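Local coordinates for DUF3501 family protein (Burkholderia pseudomallei K96243, PDB 3FJV) that is of unknown function but belongs to the DUF3501 family and combines a long antiparallel sheet with packed helices, at residues L80-K88 and A186-D194; L117-I128 and L147-K158. All coordinates share one frame; numbering follows the deposited sequence. Where two conformers were deposited one is given.

Both contacts hold helical or C-terminal elements against the antiparallel sheet, in which strands 86-93 and 144-150 are neighbours. Contact 1 is largely buried and modest in area: a loop entering strand 86-93 meets the C-terminal tail, joined by one backbone bond, bridging waters and leucine packing. Contact 2 is partly buried and has about twice the interface, passing from the buried Phe149 through an apolar middle to an acidic turn facing Lys158 nearer the surface. The two meet directly, since Leu87 O lies 2.8 Å from Phe149 N in a probable hydrogen bond, and Lys156 of contact 2 reaches Ser85 and Asp194 of contact 1.

Contact 1: L80-K88 and A186-D194; sequences LVPDGSNLK and AASLAGDLD
Gly84 O receives the backbone N of Asp194 on a lone pair at 2.9 Å, in a nearly straight bond (170°), while Leu193 CA adds a C-H...O contact and Lys156 NZ a weak hydrogen bond. The backbone alone calls for glycine: at a phi of 124° any side chain would be jammed against the carbonyl O of Asp83, and it would also run into Asp194 OD2, which lies 3.5 Å from Gly84 CA. Within the loop, Asp83 OD1 accepts Ser85 N in an Asx turn. One water takes the N-H of Gly84 and donates to Asn86 O and Asp192 O, so this water joins backbone polar atoms of both segments; another accepts from Lys88 N and probably donates to Asp192 OD2. Beside these polar groups sits Leu87. With CG turned anti to its carbonyl carbon (chi1 -60°), its two methyls divide the work: CD1 meets Leu189 CD2 at 4.1 Å, the side chains crossing at about a right angle, and Leu87 CD2 touches Leu189 O at 3.5 Å, and also Asp192 OD2 and Leu193 CD2. Leucine suits the place because its methyls can touch separate groups, one the apolar Leu189 side chain, the other the helix end and tail. The Asp192 carboxylate also pairs with Arg33, and Asp194 OD1 with Lys156. The tail following helix 183-190 is thus seated at the start of strand 86-93, with Leu87 and Leu189 both resting on Phe45 of strand 41-45 and Leu193 on Leu151.

Contact 2: L117-I128 and L147-K158; sequences LRVDDEAPVYAI and LRFELGDAMKAK
Phe149 lies between Leu117 and Ala127, its ring held by CH-pi contacts from opposite faces, where the beta hairpin of strands 115-119 and 125-129 adjoins strand 144-150. Leu117 CD1 stands 4.0 Å from the ring centroid and Ala127 CB 3.9 Å, while Val125 O comes to the ring edge. The leucine and the ring cross at about a right angle; the unbranched Ala127 methyl lies directly on the ring, CB 3.5 Å from Phe149 CE1. The chain then turns through Leu151 into helix 153-160, whose Met155, present as selenomethionine, runs extended alongside the hairpin, crossing Val119 and Val125 obliquely. Its SE meets Val125 CG2 at 3.5 Å, its CB faces Val119 CG2, and its CG lies against Glu122 CB; a long, flexible, apolar chain can follow such an uneven surface. Lys158, extended past CG, packs CB on Val119 CG1 and points toward the type II' turn from Val119 to Glu122. There Lys158 NZ forms salt bridges with Asp121 OD1 at 2.7 Å and with Asp120 OD2, met on its anti side, at 3.1 Å; Glu122 OE2, modelled very close, completes a four-residue salt-bridge network. The ammonium probably offsets the mutual repulsion of these carboxylates. Ile128 and Arg148, an antiparallel hydrogen-bonded pair, point their side chains the same way, side by side: in the modelled conformers Ile128 CG1 lies over one face of the guanidinium, whose NH1 makes a salt bridge with Glu150 OE1.

Contact 1: L80-K88 and A186-D194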
loop_
_atom_site.group_PDB
_atom_site.type_symbol
_atom_site.label_atom_id
_atom_site.label_comp_id
_atom_site.label_asym_id
_atom_site.label_seq_id
_atom_site.Cartn_x
_atom_site.Cartn_y
_atom_site.Cartn_z
ATOM N N LEU A 80 5.541 -13.744 8.051
ATOM C CA LEU A 80 4.355 -14.574 7.985
ATOM C C LEU A 80 4.504 -16.003 8.573
ATOM O O LEU A 80 3.487 -16.748 8.660
ATOM C CB LEU A 80 3.811 -14.627 6.553
ATOM C CG LEU A 80 3.596 -13.301 5.831
ATOM C CD1 LEU A 80 2.991 -13.484 4.437
ATOM C CD2 LEU A 80 2.730 -12.410 6.713
ATOM N N VAL A 81 5.734 -16.401 8.913
ATOM C CA VAL A 81 6.002 -17.760 9.356
ATOM C C VAL A 81 5.590 -17.983 10.828
ATOM O O VAL A 81 6.127 -17.337 11.734
ATOM C CB VAL A 81 7.476 -18.110 9.133
ATOM C CG1 VAL A 81 7.756 -19.529 9.608
ATOM C CG2 VAL A 81 7.826 -17.935 7.627
ATOM N N PRO A 82 4.616 -18.870 11.086
ATOM C CA PRO A 82 4.288 -19.168 12.495
ATOM C C PRO A 82 5.431 -19.865 13.243
ATOM O O PRO A 82 6.237 -20.542 12.642
ATOM C CB PRO A 82 3.009 -20.015 12.408
ATOM C CG PRO A 82 2.858 -20.388 11.070
ATOM C CD PRO A 82 3.804 -19.680 10.164
ATOM N N ASP A 83 5.586 -19.613 14.526
ATOM C CA ASP A 83 6.809 -20.033 15.159
ATOM C C ASP A 83 6.621 -21.052 16.246
ATOM O O ASP A 83 7.612 -21.423 16.892
ATOM C CB ASP A 83 7.571 -18.844 15.718
ATOM C CG ASP A 83 6.775 -18.060 16.679
ATOM O OD1 ASP A 83 5.750 -18.590 17.201
ATOM O OD2 ASP A 83 7.163 -16.893 16.899
ATOM N N GLY A 84 5.387 -21.502 16.478
ATOM C CA GLY A 84 5.132 -22.404 17.600
ATOM C C GLY A 84 4.064 -21.890 18.582
ATOM O O GLY A 84 3.273 -22.652 19.065
ATOM N N SER A 85 4.077 -20.590 18.846
ATOM C CA SER A 85 3.190 -19.986 19.812
ATOM C C SER A 85 2.366 -18.833 19.260
ATOM O O SER A 85 1.678 -18.155 20.011
ATOM C CB SER A 85 3.998 -19.527 21.017
ATOM O OG SER A 85 4.265 -20.627 21.882
ATOM N N ASN A 86 2.429 -18.642 17.950
ATOM C CA ASN A 86 1.670 -17.593 17.348
ATOM C C ASN A 86 1.109 -17.945 15.990
ATOM O O ASN A 86 1.707 -18.669 15.164
ATOM C CB ASN A 86 2.514 -16.360 17.226
ATOM C CG ASN A 86 3.813 -16.649 16.587
ATOM O OD1 ASN A 86 3.922 -17.590 15.790
ATOM N ND2 ASN A 86 4.828 -15.892 16.956
ATOM N N LEU A 87 -0.079 -17.450 15.777
ATOM C CA LEU A 87 -0.683 -17.533 14.459
ATOM C C LEU A 87 -0.298 -16.225 13.729
ATOM O O LEU A 87 -0.225 -15.121 14.351
ATOM C CB LEU A 87 -2.177 -17.641 14.624
ATOM C CG LEU A 87 -2.705 -18.844 15.414
ATOM C CD1 LEU A 87 -4.250 -18.799 15.581
ATOM C CD2 LEU A 87 -2.282 -20.127 14.727
ATOM N N LYS A 88 -0.021 -16.352 12.442
ATOM C CA LYS A 88 0.337 -15.228 11.578
ATOM C C LYS A 88 -0.728 -15.090 10.484
ATOM O O LYS A 88 -1.172 -16.092 9.950
ATOM C CB LYS A 88 1.738 -15.424 10.945
ATOM C CG LYS A 88 2.914 -15.690 11.902
ATOM C CD LYS A 88 3.221 -14.561 12.781
ATOM C CE LYS A 88 4.528 -14.795 13.592
ATOM N NZ LYS A 88 5.747 -14.811 12.756
ATOM N N ALA A 186 -10.500 -23.300 12.175
ATOM C CA ALA A 186 -9.835 -23.366 13.491
ATOM C C ALA A 186 -8.976 -24.643 13.669
ATOM O O ALA A 186 -7.930 -24.607 14.285
ATOM C CB ALA A 186 -10.891 -23.230 14.670
ATOM N N ALA A 187 -9.414 -25.758 13.107
ATOM C CA ALA A 187 -8.644 -27.027 13.178
ATOM C C ALA A 187 -7.306 -26.903 12.424
ATOM O O ALA A 187 -6.274 -27.315 12.926
ATOM C CB ALA A 187 -9.470 -28.234 12.658
ATOM N N SER A 188 -7.323 -26.251 11.275
ATOM C CA SER A 188 -6.119 -26.018 10.525
ATOM C C SER A 188 -5.134 -25.114 11.290
ATOM O O SER A 188 -3.923 -25.399 11.356
ATOM C CB SER A 188 -6.476 -25.405 9.177
ATOM O OG SER A 188 -5.318 -25.125 8.429
ATOM N N LEU A 189 -5.677 -24.085 11.930
ATOM C CA LEU A 189 -4.868 -23.144 12.698
ATOM C C LEU A 189 -4.210 -23.838 13.913
ATOM O O LEU A 189 -3.040 -23.556 14.274
ATOM C CB LEU A 189 -5.702 -21.911 13.117
ATOM C CG LEU A 189 -5.892 -20.633 12.258
ATOM C CD1 LEU A 189 -6.031 -20.915 10.764
ATOM C CD2 LEU A 189 -7.092 -19.745 12.759
ATOM N N ALA A 190 -4.951 -24.697 14.584
ATOM C CA ALA A 190 -4.429 -25.433 15.717
ATOM C C ALA A 190 -3.121 -26.165 15.352
ATOM O O ALA A 190 -2.194 -26.223 16.154
ATOM C CB ALA A 190 -5.500 -26.421 16.254
ATOM N N GLY A 191 -3.039 -26.664 14.124
ATOM C CA GLY A 191 -1.876 -27.379 13.658
ATOM C C GLY A 191 -0.625 -26.536 13.472
ATOM O O GLY A 191 0.451 -27.091 13.361
ATOM N N ASP A 192 -0.759 -25.211 13.402
ATOM C CA ASP A 192 0.380 -24.324 13.312
ATOM C C ASP A 192 1.182 -24.209 14.626
ATOM O O ASP A 192 2.283 -23.656 14.618
ATOM C CB ASP A 192 -0.081 -22.881 13.036
ATOM C CG ASP A 192 -0.719 -22.679 11.655
ATOM O OD1 ASP A 192 -0.712 -23.605 10.780
ATOM O OD2 ASP A 192 -1.254 -21.545 11.480
ATOM N N LEU A 193 0.561 -24.603 15.731
ATOM C CA LEU A 193 1.047 -24.327 17.080
ATOM C C LEU A 193 1.700 -25.608 17.604
ATOM O O LEU A 193 1.267 -26.708 17.268
ATOM C CB LEU A 193 -0.125 -23.963 18.002
ATOM C CG LEU A 193 -0.922 -22.725 17.606
ATOM C CD1 LEU A 193 -2.301 -22.861 18.304
ATOM C CD2 LEU A 193 -0.130 -21.444 17.927
ATOM N N ASP A 194 2.738 -25.438 18.427
ATOM C CA ASP A 194 3.609 -26.524 18.879
ATOM C C ASP A 194 3.311 -26.709 20.363
ATOM O O ASP A 194 2.400 -26.043 20.931
ATOM C CB ASP A 194 5.097 -26.114 18.717
ATOM C CG ASP A 194 5.577 -25.157 19.864
ATOM O OD1 ASP A 194 4.807 -24.906 20.855
ATOM O OD2 ASP A 194 6.714 -24.659 19.787
ATOM O OXT ASP A 194 4.001 -27.499 21.018
HETATM O O HOH W 1 2.851 -21.196 15.743
HETATM O O HOH W 2 -0.438 -18.874 11.186
#

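Contact 2: L117-I128 and L147-K158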
loop_
_atom_site.group_PDB
_atom_site.type_symbol
_atom_site.label_atom_id
_atom_site.label_comp_id
_atom_site.label_asym_id
_atom_site.label_seq_id
_atom_site.Cartn_x
_atom_site.Cartn_y
_atom_site.Cartn_z
ATOM N N LEU A 117 -8.587 -12.227 18.493
ATOM C CA LEU A 117 -9.069 -13.606 18.531
ATOM C C LEU A 117 -9.474 -13.955 19.955
ATOM O O LEU A 117 -8.876 -13.443 20.908
ATOM C CB LEU A 117 -7.905 -14.593 18.181
ATOM C CG LEU A 117 -7.427 -14.871 16.789
ATOM C CD1 LEU A 117 -6.161 -15.715 16.786
ATOM C CD2 LEU A 117 -8.516 -15.595 16.045
ATOM N N ARG A 118 -10.404 -14.887 20.130
ATOM C CA ARG A 118 -10.670 -15.442 21.459
ATOM C C ARG A 118 -10.872 -16.947 21.370
ATOM O O ARG A 118 -11.779 -17.415 20.680
ATOM C CB ARG A 118 -11.897 -14.786 22.094
ATOM C CG ARG A 118 -12.064 -15.161 23.562
ATOM C CD ARG A 118 -13.453 -14.882 24.106
ATOM N NE ARG A 118 -13.606 -13.530 24.629
ATOM C CZ ARG A 118 -13.627 -13.227 25.926
ATOM N NH1 ARG A 118 -13.485 -14.182 26.841
ATOM N NH2 ARG A 118 -13.791 -11.964 26.308
ATOM N N VAL A 119 -10.001 -17.716 22.049
ATOM C CA VAL A 119 -10.127 -19.182 22.100
ATOM C C VAL A 119 -11.058 -19.506 23.240
ATOM O O VAL A 119 -10.763 -19.195 24.394
ATOM C CB VAL A 119 -8.793 -19.901 22.395
ATOM C CG1 VAL A 119 -9.019 -21.411 22.473
ATOM C CG2 VAL A 119 -7.759 -19.568 21.365
ATOM N N ASP A 120 -12.205 -20.103 22.944
ATOM C CA ASP A 120 -13.163 -20.465 24.023
ATOM C C ASP A 120 -13.419 -19.277 24.965
ATOM O O ASP A 120 -13.669 -18.178 24.511
ATOM C CB ASP A 120 -12.583 -21.686 24.794
ATOM C CG ASP A 120 -13.645 -22.486 25.569
ATOM O OD1 ASP A 120 -14.809 -22.566 25.108
ATOM O OD2 ASP A 120 -13.294 -23.038 26.635
ATOM N N ASP A 121 -13.370 -19.473 26.279
ATOM C CA ASP A 121 -13.594 -18.354 27.217
ATOM C C ASP A 121 -12.311 -17.758 27.753
ATOM O O ASP A 121 -12.302 -17.143 28.794
ATOM C CB ASP A 121 -14.469 -18.789 28.374
ATOM C CG ASP A 121 -13.846 -19.896 29.173
ATOM O OD1 ASP A 121 -12.900 -20.560 28.644
ATOM O OD2 ASP A 121 -14.303 -20.105 30.319
ATOM N N GLU A 122 -11.213 -17.874 27.019
ATOM C CA GLU A 122 -9.957 -17.321 27.523
ATOM C C GLU A 122 -9.936 -15.820 27.215
ATOM O O GLU A 122 -10.847 -15.322 26.512
ATOM C CB GLU A 122 -8.798 -18.091 26.866
ATOM C CG GLU A 122 -8.866 -19.615 27.110
ATOM C CD GLU A 122 -8.537 -20.002 28.551
ATOM O OE1 GLU A 122 -7.686 -19.314 29.163
ATOM O OE2 GLU A 122 -9.182 -20.916 29.089
ATOM N N ALA A 123 -8.943 -15.101 27.751
ATOM C CA ALA A 123 -8.800 -13.680 27.440
ATOM C C ALA A 123 -8.638 -13.478 25.936
ATOM O O ALA A 123 -7.944 -14.271 25.268
ATOM C CB ALA A 123 -7.610 -13.056 28.155
ATOM N N PRO A 124 -9.226 -12.407 25.400
ATOM C CA PRO A 124 -9.002 -12.143 23.974
ATOM C C PRO A 124 -7.533 -11.817 23.692
ATOM O O PRO A 124 -6.819 -11.344 24.597
ATOM C CB PRO A 124 -9.857 -10.926 23.671
ATOM C CG PRO A 124 -10.525 -10.487 24.952
ATOM C CD PRO A 124 -10.094 -11.408 26.062
ATOM N N VAL A 125 -7.088 -12.130 22.476
ATOM C CA VAL A 125 -5.733 -11.827 21.999
ATOM C C VAL A 125 -5.771 -10.851 20.805
ATOM O O VAL A 125 -6.251 -11.157 19.723
ATOM C CB VAL A 125 -4.929 -13.106 21.638
ATOM C CG1 VAL A 125 -3.579 -12.734 20.848
ATOM C CG2 VAL A 125 -4.656 -13.917 22.906
ATOM N N TYR A 126 -5.223 -9.662 21.022
ATOM C CA TYR A 126 -5.121 -8.626 19.964
ATOM C C TYR A 126 -3.904 -8.876 19.086
ATOM O O TYR A 126 -2.856 -9.295 19.562
ATOM C CB TYR A 126 -5.120 -7.213 20.540
ATOM C CG TYR A 126 -6.493 -6.793 21.014
ATOM C CD1 TYR A 126 -7.060 -7.359 22.153
ATOM C CD2 TYR A 126 -7.265 -5.892 20.268
ATOM C CE1 TYR A 126 -8.371 -7.024 22.554
ATOM C CE2 TYR A 126 -8.545 -5.519 20.667
ATOM C CZ TYR A 126 -9.107 -6.110 21.801
ATOM O OH TYR A 126 -10.375 -5.771 22.199
ATOM N N ALA A 127 -4.078 -8.662 17.776
ATOM C CA ALA A 127 -3.001 -8.771 16.825
ATOM C C ALA A 127 -1.937 -7.740 17.131
ATOM O O ALA A 127 -2.240 -6.631 17.555
ATOM C CB ALA A 127 -3.519 -8.574 15.381
ATOM N N ILE A 128 -0.691 -8.148 16.976
ATOM C CA ILE A 128 0.444 -7.222 16.949
ATOM C C ILE A 128 0.808 -7.101 15.489
ATOM O O ILE A 128 1.154 -8.115 14.855
ATOM C CB ILE A 128 1.665 -7.743 17.751
ATOM C CG1 ILE A 128 1.274 -8.042 19.202
ATOM C CG2 ILE A 128 2.801 -6.718 17.712
ATOM C CD1 ILE A 128 0.741 -6.831 19.934
ATOM N N LEU A 147 -0.086 -9.521 10.530
ATOM C CA LEU A 147 -0.464 -9.621 11.928
ATOM C C LEU A 147 0.141 -10.880 12.611
ATOM O O LEU A 147 0.325 -11.952 11.960
ATOM C CB LEU A 147 -1.981 -9.655 12.066
ATOM C CG LEU A 147 -2.833 -8.591 11.384
ATOM C CD1 LEU A 147 -4.345 -8.802 11.741
ATOM C CD2 LEU A 147 -2.367 -7.209 11.661
ATOM N N ARG A 148 0.388 -10.761 13.921
ATOM C CA ARG A 148 0.851 -11.859 14.757
ATOM C C ARG A 148 -0.116 -11.969 15.951
ATOM O O ARG A 148 -0.392 -10.988 16.588
ATOM C CB ARG A 148 2.265 -11.538 15.263
ATOM C CG ARG A 148 2.810 -12.377 16.383
ATOM C CD ARG A 148 4.319 -12.159 16.577
ATOM N NE ARG A 148 4.713 -10.945 17.300
ATOM C CZ ARG A 148 4.731 -10.831 18.628
ATOM N NH1 ARG A 148 4.306 -11.838 19.394
ATOM N NH2 ARG A 148 5.116 -9.685 19.196
ATOM N N PHE A 149 -0.622 -13.162 16.242
ATOM C CA PHE A 149 -1.453 -13.378 17.418
ATOM C C PHE A 149 -0.709 -14.357 18.330
ATOM O O PHE A 149 -0.515 -15.509 17.954
ATOM C CB PHE A 149 -2.782 -14.019 16.996
ATOM C CG PHE A 149 -3.666 -13.135 16.154
ATOM C CD1 PHE A 149 -4.568 -12.247 16.740
ATOM C CD2 PHE A 149 -3.676 -13.274 14.754
ATOM C CE1 PHE A 149 -5.392 -11.456 15.946
ATOM C CE2 PHE A 149 -4.517 -12.519 13.981
ATOM C CZ PHE A 149 -5.372 -11.600 14.582
ATOM N N GLU A 150 -0.344 -13.939 19.543
ATOM C CA GLU A 150 0.449 -14.789 20.412
ATOM C C GLU A 150 -0.480 -15.535 21.395
ATOM O O GLU A 150 -1.321 -14.935 22.071
ATOM C CB GLU A 150 1.546 -13.973 21.113
ATOM C CG GLU A 150 2.790 -14.799 21.505
ATOM C CD GLU A 150 3.702 -15.170 20.344
ATOM O OE1 GLU A 150 3.778 -14.437 19.320
ATOM O OE2 GLU A 150 4.372 -16.219 20.462
ATOM N N LEU A 151 -0.377 -16.873 21.394
ATOM C CA LEU A 151 -1.251 -17.707 22.220
ATOM C C LEU A 151 -0.503 -18.407 23.329
ATOM O O LEU A 151 0.560 -19.016 23.100
ATOM C CB LEU A 151 -1.988 -18.753 21.373
ATOM C CG LEU A 151 -3.227 -18.426 20.532
ATOM C CD1 LEU A 151 -3.095 -17.221 19.604
ATOM C CD2 LEU A 151 -3.587 -19.700 19.708
ATOM N N GLY A 152 -1.068 -18.342 24.529
ATOM C CA GLY A 152 -0.477 -19.019 25.678
ATOM C C GLY A 152 -0.901 -20.469 25.746
ATOM O O GLY A 152 -1.602 -20.991 24.888
ATOM N N ASP A 153 -0.438 -21.141 26.777
ATOM C CA ASP A 153 -0.589 -22.574 26.873
ATOM C C ASP A 153 -2.021 -23.012 26.977
ATOM O O ASP A 153 -2.431 -23.933 26.264
ATOM C CB ASP A 153 0.236 -23.153 28.061
ATOM C CG ASP A 153 0.203 -24.665 28.082
ATOM O OD1 ASP A 153 0.674 -25.302 27.133
ATOM O OD2 ASP A 153 -0.278 -25.207 29.087
ATOM N N ALA A 154 -2.779 -22.357 27.860
ATOM C CA ALA A 154 -4.176 -22.706 28.046
ATOM C C ALA A 154 -4.960 -22.557 26.727
ATOM O O ALA A 154 -5.760 -23.405 26.392
ATOM C CB ALA A 154 -4.811 -21.919 29.262
HETATM N N MSE A 155 -4.666 -21.522 25.938
HETATM C CA MSE A 155 -5.301 -21.330 24.641
HETATM C C MSE A 155 -4.897 -22.344 23.613
HETATM O O MSE A 155 -5.720 -22.869 22.871
HETATM C CB MSE A 155 -4.961 -19.914 24.137
HETATM C CG MSE A 155 -5.494 -18.826 25.005
HETATM SE SE MSE A 155 -4.743 -17.158 24.311
HETATM C CE MSE A 155 -5.103 -16.085 25.969
ATOM N N LYS A 156 -3.603 -22.691 23.588
ATOM C CA LYS A 156 -3.158 -23.720 22.708
ATOM C C LYS A 156 -3.857 -25.063 23.022
ATOM O O LYS A 156 -4.253 -25.795 22.108
ATOM C CB LYS A 156 -1.639 -23.914 22.803
ATOM C CG LYS A 156 -0.788 -22.867 22.170
ATOM C CD LYS A 156 0.631 -23.424 22.224
ATOM C CE LYS A 156 1.666 -22.449 21.933
ATOM N NZ LYS A 156 2.997 -23.035 22.303
ATOM N N ALA A 157 -3.965 -25.402 24.301
ATOM C CA ALA A 157 -4.562 -26.673 24.684
ATOM C C ALA A 157 -6.021 -26.728 24.123
ATOM O O ALA A 157 -6.456 -27.734 23.510
ATOM C CB ALA A 157 -4.572 -26.834 26.205
ATOM N N LYS A 158 -6.764 -25.676 24.406
ATOM C CA LYS A 158 -8.211 -25.644 24.103
ATOM C C LYS A 158 -8.398 -25.667 22.598
ATOM O O LYS A 158 -9.167 -26.447 22.114
ATOM C CB LYS A 158 -8.919 -24.430 24.745
ATOM C CG LYS A 158 -9.122 -24.588 26.249
ATOM C CD LYS A 158 -9.878 -23.484 26.842
ATOM C CE LYS A 158 -10.269 -23.757 28.275
ATOM N NZ LYS A 158 -11.033 -22.520 28.689
HETATM O O HOH W 3 -0.716 -11.120 19.877
#